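PDB 4OPW: uncharacterized protein from Parabacteroides merdae ATCC 43184, which is of unknown function but is probably a cell-surface adhesin, with most of its chain wound into a parallel beta-solenoid. Local coordinates for residues E49-Y54 with A71-F76; D132-G137 with E152-G157; S158-L163 with D178-A183. All blocks are in the same frame, centred on the assembly; numbering follows the deposited sequence. Where two conformers were deposited one is given.

In the fold
The contacts follow one another along the chain without overlap. Contact 1 lies near the N-terminal end of the fold, where a loop meets strand 72-75. Its centre is about 32 Å from that of contact 2 and about 35 Å from that of contact 3. Contacts 2 and 3 belong to the solenoid, and their centres are about 8 Å apart. Contact 2 pairs strands 130-136 and 150-156 on one wall. Contact 3 pairs strands 159-163 and 180-183 on the facing wall. The chain passes directly from 150-156 to 159-163. The walls meet through Val135 and Ile155 on Ile161, so the two contacts share one apolar core.

Contact 1 of 3, residues E49-Y54 with A71-F76; sequences ENLHPY and AKVDHF
Apolar contacts carry the meeting of 49-54 with 71-76, and Leu51 makes most of them. Its CG stands beside the backbone N, anti to the carbonyl carbon (chi1 -65°). The second torsion is extended (chi2 -179°) and carries CD1 straight out toward the other segment. The tip of the side chain therefore does the touching. Leu51 CD1 lies 3.9 Å from Val73 CG1, and 3.6 Å from Phe76 CB. It also comes against the backbone, with Leu51 CD1 3.9 Å from His75 O. The Leu51 and Phe76 side chains cross at about a right angle. Phe76 offers CB rather than its ring, because its CG takes the crowded position between N and carbonyl carbon (chi1 60°) and the ring leads away.

The aromatic contribution comes from Tyr54. The Ala71 methyl approaches the ring obliquely, beside its CD1-CE1 bond. Ala71 CB is 3.6 Å from Tyr54 CE1 and just as near CD1.

Within 49-54, Tyr54 N bonds Leu51 O at 2.9 Å, which closes the turn and sets Leu51 and Tyr54 toward the same neighbour. The other polar bonds of both segments go to third parties. Strand 4-6, parallel to 72-75, joins the two segments: its Val5 touches Leu51, Tyr54 and Val73. The amide of Asn50 bonds Lys6 O and Asn8 N, so the loop also grips the N-terminal stretch by polar bonds.

The two segments bury 215 Å² between them. With no polar bond directly between them, their association rests on two small apolar touches, Leu51 on Val73 and Phe76, and Tyr54 on Ala71. Many of the directional bonds go to N-terminal residues instead, so the loop, strand 72-75 and strand 4-6 meet at this corner of the fold.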
ATOM      1  N   GLU A  49     -21.807 -18.813  -3.000  1.00 17.97           N
ATOM      2  CA  GLU A  49     -23.192 -18.348  -2.834  1.00 18.46           C
ATOM      3  C   GLU A  49     -23.733 -18.477  -1.392  1.00 21.83           C
ATOM      4  O   GLU A  49     -24.414 -17.561  -0.929  1.00 20.96           O
ATOM      5  CB  GLU A  49     -24.139 -19.063  -3.819  1.00 20.40           C
ATOM      6  CG  GLU A  49     -24.028 -20.576  -3.811  1.00 29.02           C
ATOM      7  CD  GLU A  49     -24.934 -21.304  -4.783  1.00 47.90           C
ATOM      8  OE1 GLU A  49     -25.288 -20.728  -5.835  1.00 47.40           O
ATOM      9  OE2 GLU A  49     -25.301 -22.457  -4.478  1.00 38.46           O
ATOM     10  N   ASN A  50     -23.401 -19.588  -0.677  1.00 19.63           N
ATOM     11  CA  ASN A  50     -23.910 -19.803   0.690  1.00 18.86           C
ATOM     12  C   ASN A  50     -23.211 -18.911   1.731  1.00 20.90           C
ATOM     13  O   ASN A  50     -23.652 -18.890   2.892  1.00 19.78           O
ATOM     14  CB  ASN A  50     -23.766 -21.291   1.082  1.00 18.95           C
ATOM     15  CG  ASN A  50     -22.320 -21.737   1.189  1.00 29.39           C
ATOM     16  OD1 ASN A  50     -21.513 -21.511   0.281  1.00 21.51           O
ATOM     17  ND2 ASN A  50     -21.943 -22.301   2.332  1.00 23.86           N
ATOM     18  N   LEU A  51     -22.165 -18.149   1.327  1.00 16.23           N
ATOM     19  CA  LEU A  51     -21.429 -17.308   2.275  1.00 15.85           C
ATOM     20  C   LEU A  51     -21.877 -15.831   2.260  1.00 19.53           C
ATOM     21  O   LEU A  51     -21.505 -15.084   3.174  1.00 16.57           O
ATOM     22  CB  LEU A  51     -19.907 -17.412   2.032  1.00 15.40           C
ATOM     23  CG  LEU A  51     -19.307 -18.806   2.298  1.00 17.49           C
ATOM     24  CD1 LEU A  51     -17.790 -18.790   2.047  1.00 16.58           C
ATOM     25  CD2 LEU A  51     -19.582 -19.272   3.745  1.00 15.97           C
ATOM     26  N   HIS A  52     -22.704 -15.418   1.264  1.00 16.78           N
ATOM     27  CA  HIS A  52     -23.175 -14.019   1.206  1.00 18.39           C
ATOM     28  C   HIS A  52     -23.845 -13.557   2.525  1.00 21.83           C
ATOM     29  O   HIS A  52     -23.579 -12.408   2.927  1.00 22.27           O
ATOM     30  CB  HIS A  52     -24.113 -13.781   0.025  1.00 18.87           C
ATOM     31  CG  HIS A  52     -23.382 -13.657  -1.275  1.00 21.38           C
ATOM     32  ND1 HIS A  52     -22.757 -12.473  -1.644  1.00 22.44           N
ATOM     33  CD2 HIS A  52     -23.173 -14.586  -2.238  1.00 23.15           C
ATOM     34  CE1 HIS A  52     -22.218 -12.710  -2.827  1.00 21.98           C
ATOM     35  NE2 HIS A  52     -22.436 -13.968  -3.224  1.00 22.66           N
ATOM     36  N   PRO A  53     -24.595 -14.411   3.279  1.00 18.60           N
ATOM     37  CA  PRO A  53     -25.195 -13.920   4.545  1.00 19.71           C
ATOM     38  C   PRO A  53     -24.159 -13.539   5.596  1.00 22.29           C
ATOM     39  O   PRO A  53     -24.495 -12.808   6.524  1.00 22.32           O
ATOM     40  CB  PRO A  53     -26.022 -15.128   5.028  1.00 22.17           C
ATOM     41  CG  PRO A  53     -26.337 -15.876   3.785  1.00 25.21           C
ATOM     42  CD  PRO A  53     -25.066 -15.788   2.988  1.00 20.46           C
ATOM     43  N   TYR A  54     -22.906 -14.020   5.456  1.00 18.22           N
ATOM     44  CA  TYR A  54     -21.831 -13.758   6.419  1.00 17.50           C
ATOM     45  C   TYR A  54     -20.912 -12.630   5.957  1.00 19.57           C
ATOM     46  O   TYR A  54     -20.009 -12.266   6.695  1.00 18.60           O
ATOM     47  CB  TYR A  54     -21.016 -15.040   6.686  1.00 19.42           C
ATOM     48  CG  TYR A  54     -21.909 -16.200   7.079  1.00 20.70           C
ATOM     49  CD1 TYR A  54     -22.557 -16.219   8.313  1.00 22.86           C
ATOM     50  CD2 TYR A  54     -22.228 -17.199   6.164  1.00 21.28           C
ATOM     51  CE1 TYR A  54     -23.457 -17.238   8.646  1.00 24.44           C
ATOM     52  CE2 TYR A  54     -23.127 -18.223   6.488  1.00 22.62           C
ATOM     53  CZ  TYR A  54     -23.728 -18.243   7.736  1.00 29.04           C
ATOM     54  OH  TYR A  54     -24.597 -19.253   8.092  1.00 26.46           O
ATOM     55  N   ALA A  71     -20.453 -15.961  11.785  1.00 22.84           N
ATOM     56  CA  ALA A  71     -19.969 -17.350  11.752  1.00 22.70           C
ATOM     57  C   ALA A  71     -18.495 -17.355  11.536  1.00 25.91           C
ATOM     58  O   ALA A  71     -17.945 -16.361  11.057  1.00 23.88           O
ATOM     59  CB  ALA A  71     -20.650 -18.150  10.638  1.00 23.32           C
ATOM     60  N   LYS A  72     -17.849 -18.486  11.853  1.00 24.65           N
ATOM     61  CA  LYS A  72     -16.421 -18.656  11.582  1.00 23.65           C
ATOM     62  C   LYS A  72     -16.339 -19.313  10.192  1.00 23.02           C
ATOM     63  O   LYS A  72     -16.879 -20.399  10.011  1.00 20.02           O
ATOM     64  CB  LYS A  72     -15.752 -19.524  12.679  1.00 27.41           C
ATOM     65  CG  LYS A  72     -15.794 -18.895  14.074  1.00 39.32           C
ATOM     66  CD  LYS A  72     -16.175 -19.922  15.134  1.00 48.99           C
ATOM     67  CE  LYS A  72     -16.074 -19.380  16.541  1.00 61.84           C
ATOM     68  NZ  LYS A  72     -16.497 -20.388  17.551  1.00 74.07           N
ATOM     69  N   VAL A  73     -15.716 -18.642   9.212  1.00 18.88           N
ATOM     70  CA  VAL A  73     -15.660 -19.200   7.857  1.00 18.16           C
ATOM     71  C   VAL A  73     -14.372 -20.004   7.762  1.00 19.33           C
ATOM     72  O   VAL A  73     -13.284 -19.438   7.745  1.00 18.19           O
ATOM     73  CB  VAL A  73     -15.787 -18.107   6.748  1.00 21.10           C
ATOM     74  CG1 VAL A  73     -15.644 -18.720   5.355  1.00 19.65           C
ATOM     75  CG2 VAL A  73     -17.128 -17.360   6.869  1.00 20.98           C
ATOM     76  N   ASP A  74     -14.498 -21.317   7.736  1.00 15.89           N
ATOM     77  CA  ASP A  74     -13.340 -22.212   7.690  1.00 14.15           C
ATOM     78  C   ASP A  74     -12.641 -22.216   6.339  1.00 19.03           C
ATOM     79  O   ASP A  74     -11.440 -22.501   6.260  1.00 18.02           O
ATOM     80  CB  ASP A  74     -13.773 -23.649   8.027  1.00 15.49           C
ATOM     81  CG  ASP A  74     -14.188 -23.871   9.477  1.00 23.65           C
ATOM     82  OD1 ASP A  74     -13.782 -23.065  10.345  1.00 24.88           O
ATOM     83  OD2 ASP A  74     -14.884 -24.857   9.741  1.00 21.26           O
ATOM     84  N   HIS A  75     -13.416 -21.977   5.267  1.00 16.12           N
ATOM     85  CA  HIS A  75     -12.886 -21.932   3.908  1.00 15.28           C
ATOM     86  C   HIS A  75     -13.843 -21.219   2.975  1.00 18.12           C
ATOM     87  O   HIS A  75     -15.065 -21.402   3.061  1.00 17.81           O
ATOM     88  CB  HIS A  75     -12.616 -23.364   3.370  1.00 15.56           C
ATOM     89  CG  HIS A  75     -12.128 -23.395   1.944  1.00 17.13           C
ATOM     90  ND1 HIS A  75     -12.995 -23.652   0.897  1.00 18.47           N
ATOM     91  CD2 HIS A  75     -10.903 -23.097   1.440  1.00 17.98           C
ATOM     92  CE1 HIS A  75     -12.258 -23.589  -0.210  1.00 17.46           C
ATOM     93  NE2 HIS A  75     -10.994 -23.235   0.062  1.00 17.43           N
ATOM     94  N   PHE A  76     -13.275 -20.416   2.071  1.00 14.22           N
ATOM     95  CA  PHE A  76     -14.030 -19.799   0.989  1.00 13.75           C
ATOM     96  C   PHE A  76     -13.251 -20.019  -0.304  1.00 17.53           C
ATOM     97  O   PHE A  76     -12.020 -20.167  -0.270  1.00 16.80           O
ATOM     98  CB  PHE A  76     -14.347 -18.313   1.243  1.00 13.42           C
ATOM     99  CG  PHE A  76     -13.142 -17.431   1.422  1.00 13.92           C
ATOM    100  CD1 PHE A  76     -12.525 -16.841   0.323  1.00 15.85           C
ATOM    101  CD2 PHE A  76     -12.600 -17.209   2.688  1.00 14.21           C
ATOM    102  CE1 PHE A  76     -11.389 -16.040   0.483  1.00 16.16           C
ATOM    103  CE2 PHE A  76     -11.470 -16.405   2.849  1.00 17.23           C
ATOM    104  CZ  PHE A  76     -10.873 -15.819   1.746  1.00 16.06           C
TER

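Contact 2 of 3, residues D132-G137 with E152-G157; sequences DLNVSG and ECSING
Four backbone hydrogen bonds join strands 130-136 and 150-156 in parallel register, Asp132 level with Glu152. The straightest runs from Leu133 N to Glu152 O, 2.8 Å at 177°. Leu133 O in turn accepts from Ser154 N. Val135 repeats this, bonding Ser154 O through its N and Asn156 N through its O.

The polar face carries Asp132, Asn134, Glu152, Ser154 and Asn156. Asn134 ND2 bonds Asp132 OD1 at 3.0 Å along its own strand, from above the carboxylate plane. Across the strands Asp132 OD1 lies 3.9 Å from Glu152 OE1, with the carboxylate planes 69° apart. A water sits 2.7 Å from both Asp132 OD1 and Glu152 OE1. Another water donates to Val135 O and accepts from Asn156 ND2.

The other face is apolar and buried. Leu133 CD1 meets Cys153 SG at 4.0 Å, and Val135 CG1 meets Ile155 CG2 at 4.2 Å. Both pairs lean on strand 159-163 of the facing wall, at Leu163 and Ile161. The in-register parallel pairing, here with a spacing of twenty residues, fits successive coils of a beta-solenoid.

Two carboxylates this close would repel if both are charged. Water between them, Asn134 on Asp132 and the salt bridge from Glu152 OE2 to Lys150 NZ probably ease that.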
ATOM      1  N   ASP A 132       1.881   8.756   2.032  1.00 19.34           N
ATOM      2  CA  ASP A 132       2.476   8.098   3.181  1.00 18.04           C
ATOM      3  C   ASP A 132       2.282   6.589   3.080  1.00 20.49           C
ATOM      4  O   ASP A 132       1.199   6.059   3.353  1.00 18.73           O
ATOM      5  CB  ASP A 132       1.847   8.703   4.451  1.00 20.62           C
ATOM      6  CG  ASP A 132       2.280   8.108   5.771  1.00 31.59           C
ATOM      7  OD1 ASP A 132       3.226   7.295   5.778  1.00 32.79           O
ATOM      8  OD2 ASP A 132       1.682   8.473   6.800  1.00 35.27           O
ATOM      9  N   LEU A 133       3.370   5.886   2.704  1.00 17.41           N
ATOM     10  CA  LEU A 133       3.353   4.456   2.449  1.00 17.34           C
ATOM     11  C   LEU A 133       4.125   3.690   3.492  1.00 21.61           C
ATOM     12  O   LEU A 133       5.270   4.034   3.812  1.00 21.47           O
ATOM     13  CB  LEU A 133       3.942   4.184   1.060  1.00 17.60           C
ATOM     14  CG  LEU A 133       3.387   5.043  -0.100  1.00 21.47           C
ATOM     15  CD1 LEU A 133       4.103   4.726  -1.400  1.00 21.61           C
ATOM     16  CD2 LEU A 133       1.881   4.846  -0.274  1.00 20.94           C
ATOM     17  N   ASN A 134       3.481   2.663   4.045  1.00 17.37           N
ATOM     18  CA  ASN A 134       4.058   1.839   5.101  1.00 16.60           C
ATOM     19  C   ASN A 134       3.861   0.383   4.799  1.00 21.62           C
ATOM     20  O   ASN A 134       2.741  -0.047   4.491  1.00 21.44           O
ATOM     21  CB  ASN A 134       3.406   2.184   6.451  1.00 18.63           C
ATOM     22  CG  ASN A 134       3.497   3.658   6.780  1.00 32.59           C
ATOM     23  OD1 ASN A 134       4.483   4.097   7.349  1.00 27.46           O
ATOM     24  ND2 ASN A 134       2.507   4.457   6.337  1.00 28.08           N
ATOM     25  N   VAL A 135       4.959  -0.385   4.854  1.00 16.87           N
ATOM     26  CA  VAL A 135       4.901  -1.816   4.602  1.00 16.51           C
ATOM     27  C   VAL A 135       5.505  -2.568   5.791  1.00 19.63           C
ATOM     28  O   VAL A 135       6.511  -2.122   6.371  1.00 16.86           O
ATOM     29  CB  VAL A 135       5.617  -2.161   3.257  1.00 20.59           C
ATOM     30  CG1 VAL A 135       6.134  -3.605   3.237  1.00 20.31           C
ATOM     31  CG2 VAL A 135       4.689  -1.901   2.056  1.00 19.88           C
ATOM     32  N   SER A 136       4.915  -3.728   6.123  1.00 16.23           N
ATOM     33  CA  SER A 136       5.493  -4.626   7.128  1.00 17.46           C
ATOM     34  C   SER A 136       5.039  -6.051   6.828  1.00 19.67           C
ATOM     35  O   SER A 136       4.217  -6.244   5.929  1.00 18.71           O
ATOM     36  CB  SER A 136       5.110  -4.199   8.543  1.00 20.79           C
ATOM     37  OG  SER A 136       3.758  -4.495   8.838  1.00 23.04           O
ATOM     38  N   GLY A 137       5.618  -7.029   7.527  1.00 17.77           N
ATOM     39  CA  GLY A 137       5.240  -8.441   7.409  1.00 17.50           C
ATOM     40  C   GLY A 137       5.277  -8.992   6.006  1.00 20.54           C
ATOM     41  O   GLY A 137       4.388  -9.749   5.614  1.00 20.67           O
ATOM     42  N   GLU A 152       6.535   9.840   2.015  1.00 21.57           N
ATOM     43  CA  GLU A 152       7.020   9.082   3.166  1.00 20.80           C
ATOM     44  C   GLU A 152       6.883   7.624   2.823  1.00 23.70           C
ATOM     45  O   GLU A 152       5.804   7.167   2.431  1.00 22.27           O
ATOM     46  CB  GLU A 152       6.300   9.450   4.454  1.00 21.75           C
ATOM     47  CG  GLU A 152       6.655  10.861   4.911  1.00 28.98           C
ATOM     48  CD  GLU A 152       5.768  11.446   5.989  1.00 47.14           C
ATOM     49  OE1 GLU A 152       4.946  10.693   6.560  1.00 37.04           O
ATOM     50  OE2 GLU A 152       5.886  12.665   6.256  1.00 36.17           O
ATOM     51  N   CYS A 153       8.023   6.914   2.898  0.50 20.32           N
ATOM     52  CA  CYS A 153       8.113   5.494   2.622  0.50 20.26           C
ATOM     53  C   CYS A 153       8.800   4.823   3.750  0.50 23.85           C
ATOM     54  O   CYS A 153       9.936   5.158   4.101  0.50 23.23           O
ATOM     55  CB  CYS A 153       8.831   5.218   1.311  0.50 21.29           C
ATOM     56  SG  CYS A 153       7.818   5.496  -0.148  0.50 24.92           S
ATOM     57  N   SER A 154       8.121   3.847   4.311  1.00 19.24           N
ATOM     58  CA  SER A 154       8.727   3.089   5.391  1.00 19.16           C
ATOM     59  C   SER A 154       8.448   1.607   5.297  1.00 21.93           C
ATOM     60  O   SER A 154       7.324   1.190   4.965  1.00 19.91           O
ATOM     61  CB  SER A 154       8.234   3.604   6.735  1.00 23.14           C
ATOM     62  OG  SER A 154       8.296   5.025   6.792  1.00 33.89           O
ATOM     63  N   ILE A 155       9.503   0.808   5.557  1.00 17.20           N
ATOM     64  CA  ILE A 155       9.397  -0.656   5.626  1.00 17.36           C
ATOM     65  C   ILE A 155       9.880  -1.094   7.000  1.00 21.58           C
ATOM     66  O   ILE A 155      10.937  -0.640   7.424  1.00 18.15           O
ATOM     67  CB  ILE A 155      10.172  -1.382   4.496  1.00 20.40           C
ATOM     68  CG1 ILE A 155       9.679  -0.922   3.094  1.00 21.25           C
ATOM     69  CG2 ILE A 155      10.029  -2.940   4.666  1.00 19.59           C
ATOM     70  CD1 ILE A 155      10.445  -1.518   1.953  1.00 23.44           C
ATOM     71  N   ASN A 156       9.129  -2.001   7.686  1.00 18.91           N
ATOM     72  CA  ASN A 156       9.517  -2.558   8.982  1.00 19.72           C
ATOM     73  C   ASN A 156       9.445  -4.071   8.944  1.00 22.49           C
ATOM     74  O   ASN A 156       8.449  -4.623   8.477  1.00 21.92           O
ATOM     75  CB  ASN A 156       8.636  -2.024  10.105  1.00 20.96           C
ATOM     76  CG  ASN A 156       9.107  -0.708  10.600  1.00 44.43           C
ATOM     77  OD1 ASN A 156      10.008  -0.633  11.434  1.00 43.88           O
ATOM     78  ND2 ASN A 156       8.533   0.355  10.068  1.00 33.28           N
ATOM     79  N   GLY A 157      10.526  -4.726   9.364  1.00 19.74           N
ATOM     80  CA  GLY A 157      10.622  -6.185   9.388  1.00 18.16           C
ATOM     81  C   GLY A 157      11.037  -6.770   8.055  1.00 21.27           C
ATOM     82  O   GLY A 157      12.115  -7.350   7.929  1.00 20.57           O
TER
HETATM   83  O   HOH W   1       5.196   8.119   7.431  1.00 40.22           O
HETATM   84  O   HOH W   2       3.355  10.709   8.758  1.00 50.00           O
HETATM   85  O   HOH W   3       6.117   6.148   5.716  1.00 26.25           O
HETATM   86  O   HOH W   4       6.526   0.349   8.217  1.00 30.66           O
HETATM   87  O   HOH W   5       7.066  -7.239   9.964  1.00 25.35           O

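Contact 3 of 3, residues S158-L163 with D178-A183; sequences SGTINL and DGEIMA. With EDO (1,2-ethanediol), chain F.
This is a parallel strand pair, 159-163 with 180-183, on one wall of the beta-solenoid. Equivalent positions of successive coils stand side by side, with the short axes 4.8 Å apart and only 4° off parallel. Four backbone hydrogen bonds hold the register. Gly159 O accepts from Glu180 N, and Ile161 N bonds Glu180 O. Ile161 O then takes Met182 N at 2.8 Å, and Leu163 N bonds Met182 O. The donors lie nearly along the C=O axes.

At the start of the pair, Gly159 O is only 3.2 Å from Gly179 CA. Both glycines have large positive phi, and the backbones come close here. Asp178 OD1 accepts from Gly179 N at 2.8 Å, met from above the carboxylate plane, which ties the Asp178 carboxylate to the backbone just before strand 180-183.

The more polar face is knitted by Met182, present as selenomethionine. Its chain is bent at chi3 (-76°), so the methyl folds back across the neighbouring strand. Met182 CE rests 3.7 Å from Thr160 CB and also touches Asn162 CB. Thr160 and Glu180 run side by side, with Thr160 CG2 3.8 Å from Glu180 OE2. The Thr160 hydroxyl has its partner on the previous coil, Asn140 OD1. Glu180 OE2 also accepts from O2 of a 1,2-ethanediol, probably from the crystallisation liquor, at 3.1 Å.

Ile161 and Ile181 are buried on the opposite face; Leu163 CD1 meets Ala183 CB at 4.2 Å near the end of the pair. The wall faces strands 130-136 and 150-156. Leu163 also touches Val143 and Leu146, while Ile181 reaches Ile155, Tyr173 and Ile175. Within their own wall, strand 139-147 bonds the far edge of 159-163, and strand 200-205 continues the wall beyond 180-183.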
ATOM      1  N   SER A 158      10.186  -6.598   7.037  1.00 17.39           N
ATOM      2  CA  SER A 158      10.423  -7.095   5.679  1.00 17.34           C
ATOM      3  C   SER A 158       9.335  -6.589   4.769  1.00 19.48           C
ATOM      4  O   SER A 158       8.255  -6.235   5.232  1.00 18.03           O
ATOM      5  CB  SER A 158      10.436  -8.629   5.658  1.00 19.86           C
ATOM      6  OG  SER A 158       9.188  -9.114   6.152  1.00 23.41           O
ATOM      7  N   GLY A 159       9.600  -6.673   3.483  1.00 18.94           N
ATOM      8  CA  GLY A 159       8.649  -6.266   2.459  1.00 18.92           C
ATOM      9  C   GLY A 159       9.273  -5.350   1.434  1.00 21.44           C
ATOM     10  O   GLY A 159      10.459  -5.019   1.536  1.00 19.29           O
ATOM     11  N   THR A 160       8.493  -4.974   0.401  1.00 17.94           N
ATOM     12  CA  THR A 160       9.044  -4.143  -0.672  1.00 17.93           C
ATOM     13  C   THR A 160       8.091  -3.011  -1.059  1.00 21.14           C
ATOM     14  O   THR A 160       6.861  -3.156  -0.972  1.00 19.51           O
ATOM     15  CB  THR A 160       9.426  -4.962  -1.935  1.00 23.03           C
ATOM     16  OG1 THR A 160       8.249  -5.324  -2.646  1.00 26.32           O
ATOM     17  CG2 THR A 160      10.287  -6.190  -1.654  1.00 22.22           C
ATOM     18  N   ILE A 161       8.670  -1.898  -1.520  1.00 17.15           N
ATOM     19  CA  ILE A 161       7.927  -0.749  -2.043  1.00 15.75           C
ATOM     20  C   ILE A 161       8.579  -0.394  -3.376  1.00 19.93           C
ATOM     21  O   ILE A 161       9.756  -0.035  -3.409  1.00 20.82           O
ATOM     22  CB  ILE A 161       7.831   0.462  -1.072  1.00 18.67           C
ATOM     23  CG1 ILE A 161       7.078   0.057   0.245  1.00 19.75           C
ATOM     24  CG2 ILE A 161       7.102   1.635  -1.776  1.00 19.98           C
ATOM     25  CD1 ILE A 161       7.063   1.104   1.394  1.00 22.25           C
ATOM     26  N   ASN A 162       7.839  -0.555  -4.464  1.00 16.23           N
ATOM     27  CA  ASN A 162       8.325  -0.237  -5.804  1.00 17.24           C
ATOM     28  C   ASN A 162       7.568   0.966  -6.336  1.00 19.68           C
ATOM     29  O   ASN A 162       6.369   0.878  -6.588  1.00 19.61           O
ATOM     30  CB  ASN A 162       8.169  -1.453  -6.727  1.00 19.69           C
ATOM     31  CG  ASN A 162       8.693  -1.260  -8.131  1.00 29.43           C
ATOM     32  OD1 ASN A 162       9.261  -0.227  -8.479  1.00 25.79           O
ATOM     33  ND2 ASN A 162       8.474  -2.255  -8.977  1.00 28.39           N
ATOM     34  N   LEU A 163       8.270   2.096  -6.477  1.00 16.92           N
ATOM     35  CA  LEU A 163       7.728   3.373  -6.975  1.00 17.93           C
ATOM     36  C   LEU A 163       8.329   3.564  -8.341  1.00 22.86           C
ATOM     37  O   LEU A 163       9.487   3.954  -8.461  1.00 21.55           O
ATOM     38  CB  LEU A 163       8.078   4.534  -6.023  1.00 18.08           C
ATOM     39  CG  LEU A 163       7.781   4.342  -4.526  1.00 22.38           C
ATOM     40  CD1 LEU A 163       8.188   5.577  -3.738  1.00 21.77           C
ATOM     41  CD2 LEU A 163       6.284   4.038  -4.283  1.00 23.61           C
ATOM     42  N   ASP A 178      14.800  -5.204   7.737  1.00 17.17           N
ATOM     43  CA  ASP A 178      15.021  -5.632   6.343  1.00 16.73           C
ATOM     44  C   ASP A 178      13.932  -5.093   5.450  1.00 19.77           C
ATOM     45  O   ASP A 178      12.914  -4.647   5.943  1.00 18.95           O
ATOM     46  CB  ASP A 178      15.056  -7.173   6.239  1.00 17.10           C
ATOM     47  CG  ASP A 178      15.786  -7.711   5.011  1.00 23.70           C
ATOM     48  OD1 ASP A 178      16.335  -6.896   4.232  1.00 22.31           O
ATOM     49  OD2 ASP A 178      15.854  -8.942   4.862  1.00 28.48           O
ATOM     50  N   GLY A 179      14.157  -5.129   4.146  1.00 17.76           N
ATOM     51  CA  GLY A 179      13.207  -4.627   3.166  1.00 18.51           C
ATOM     52  C   GLY A 179      13.882  -4.010   1.961  1.00 22.12           C
ATOM     53  O   GLY A 179      15.097  -3.775   1.972  1.00 19.50           O
ATOM     54  N   GLU A 180      13.094  -3.766   0.902  1.00 19.73           N
ATOM     55  CA  GLU A 180      13.617  -3.180  -0.330  1.00 20.85           C
ATOM     56  C   GLU A 180      12.774  -2.030  -0.801  1.00 23.44           C
ATOM     57  O   GLU A 180      11.566  -2.197  -1.002  1.00 22.51           O
ATOM     58  CB  GLU A 180      13.695  -4.204  -1.490  1.00 23.07           C
ATOM     59  CG  GLU A 180      14.465  -5.476  -1.227  1.00 37.13           C
ATOM     60  CD  GLU A 180      14.171  -6.538  -2.271  1.00 60.37           C
ATOM     61  OE1 GLU A 180      14.295  -6.240  -3.482  1.00 45.41           O
ATOM     62  OE2 GLU A 180      13.775  -7.658  -1.874  1.00 46.94           O
ATOM     63  N   ILE A 181      13.403  -0.886  -1.036  1.00 18.18           N
ATOM     64  CA  ILE A 181      12.726   0.250  -1.655  1.00 17.75           C
ATOM     65  C   ILE A 181      13.313   0.369  -3.063  1.00 21.47           C
ATOM     66  O   ILE A 181      14.533   0.475  -3.201  1.00 22.39           O
ATOM     67  CB  ILE A 181      12.844   1.583  -0.840  1.00 20.10           C
ATOM     68  CG1 ILE A 181      12.050   1.492   0.497  1.00 20.63           C
ATOM     69  CG2 ILE A 181      12.375   2.801  -1.688  1.00 19.78           C
ATOM     70  CD1 ILE A 181      12.320   2.614   1.518  1.00 22.14           C
HETATM   71  N   MSE A 182      12.455   0.313  -4.099  1.00 16.48           N
HETATM   72  CA  MSE A 182      12.860   0.469  -5.498  0.50 15.80           C
HETATM   73  C   MSE A 182      12.256   1.781  -5.991  1.00 21.28           C
HETATM   74  O   MSE A 182      11.076   1.815  -6.391  1.00 20.39           O
HETATM   75  CB  MSE A 182      12.404  -0.733  -6.336  0.50 17.40           C
HETATM   76  CG  MSE A 182      13.204  -2.004  -6.071  0.50 23.37           C
HETATM   77 SE   MSE A 182      12.159  -3.581  -6.514  0.38 30.02          SE
HETATM   78  CE  MSE A 182      11.001  -3.614  -4.973  0.50 26.81           C
ATOM     79  N   ALA A 183      13.023   2.886  -5.877  1.00 20.14           N
ATOM     80  CA  ALA A 183      12.533   4.206  -6.248  1.00 20.00           C
ATOM     81  C   ALA A 183      13.526   5.015  -7.093  1.00 23.51           C
ATOM     82  O   ALA A 183      13.547   6.243  -6.996  1.00 22.16           O
ATOM     83  CB  ALA A 183      12.145   4.990  -4.995  1.00 20.37           C
TER
HETATM   84  C1  EDO F 304      17.634  -7.314   1.289  1.00 76.90           C
HETATM   85  O1  EDO F 304      17.923  -6.399   0.242  1.00 76.40           O
HETATM   86  C2  EDO F 304      16.137  -7.720   1.244  1.00 77.45           C
HETATM   87  O2  EDO F 304      15.913  -8.653   0.202  1.00 78.54           O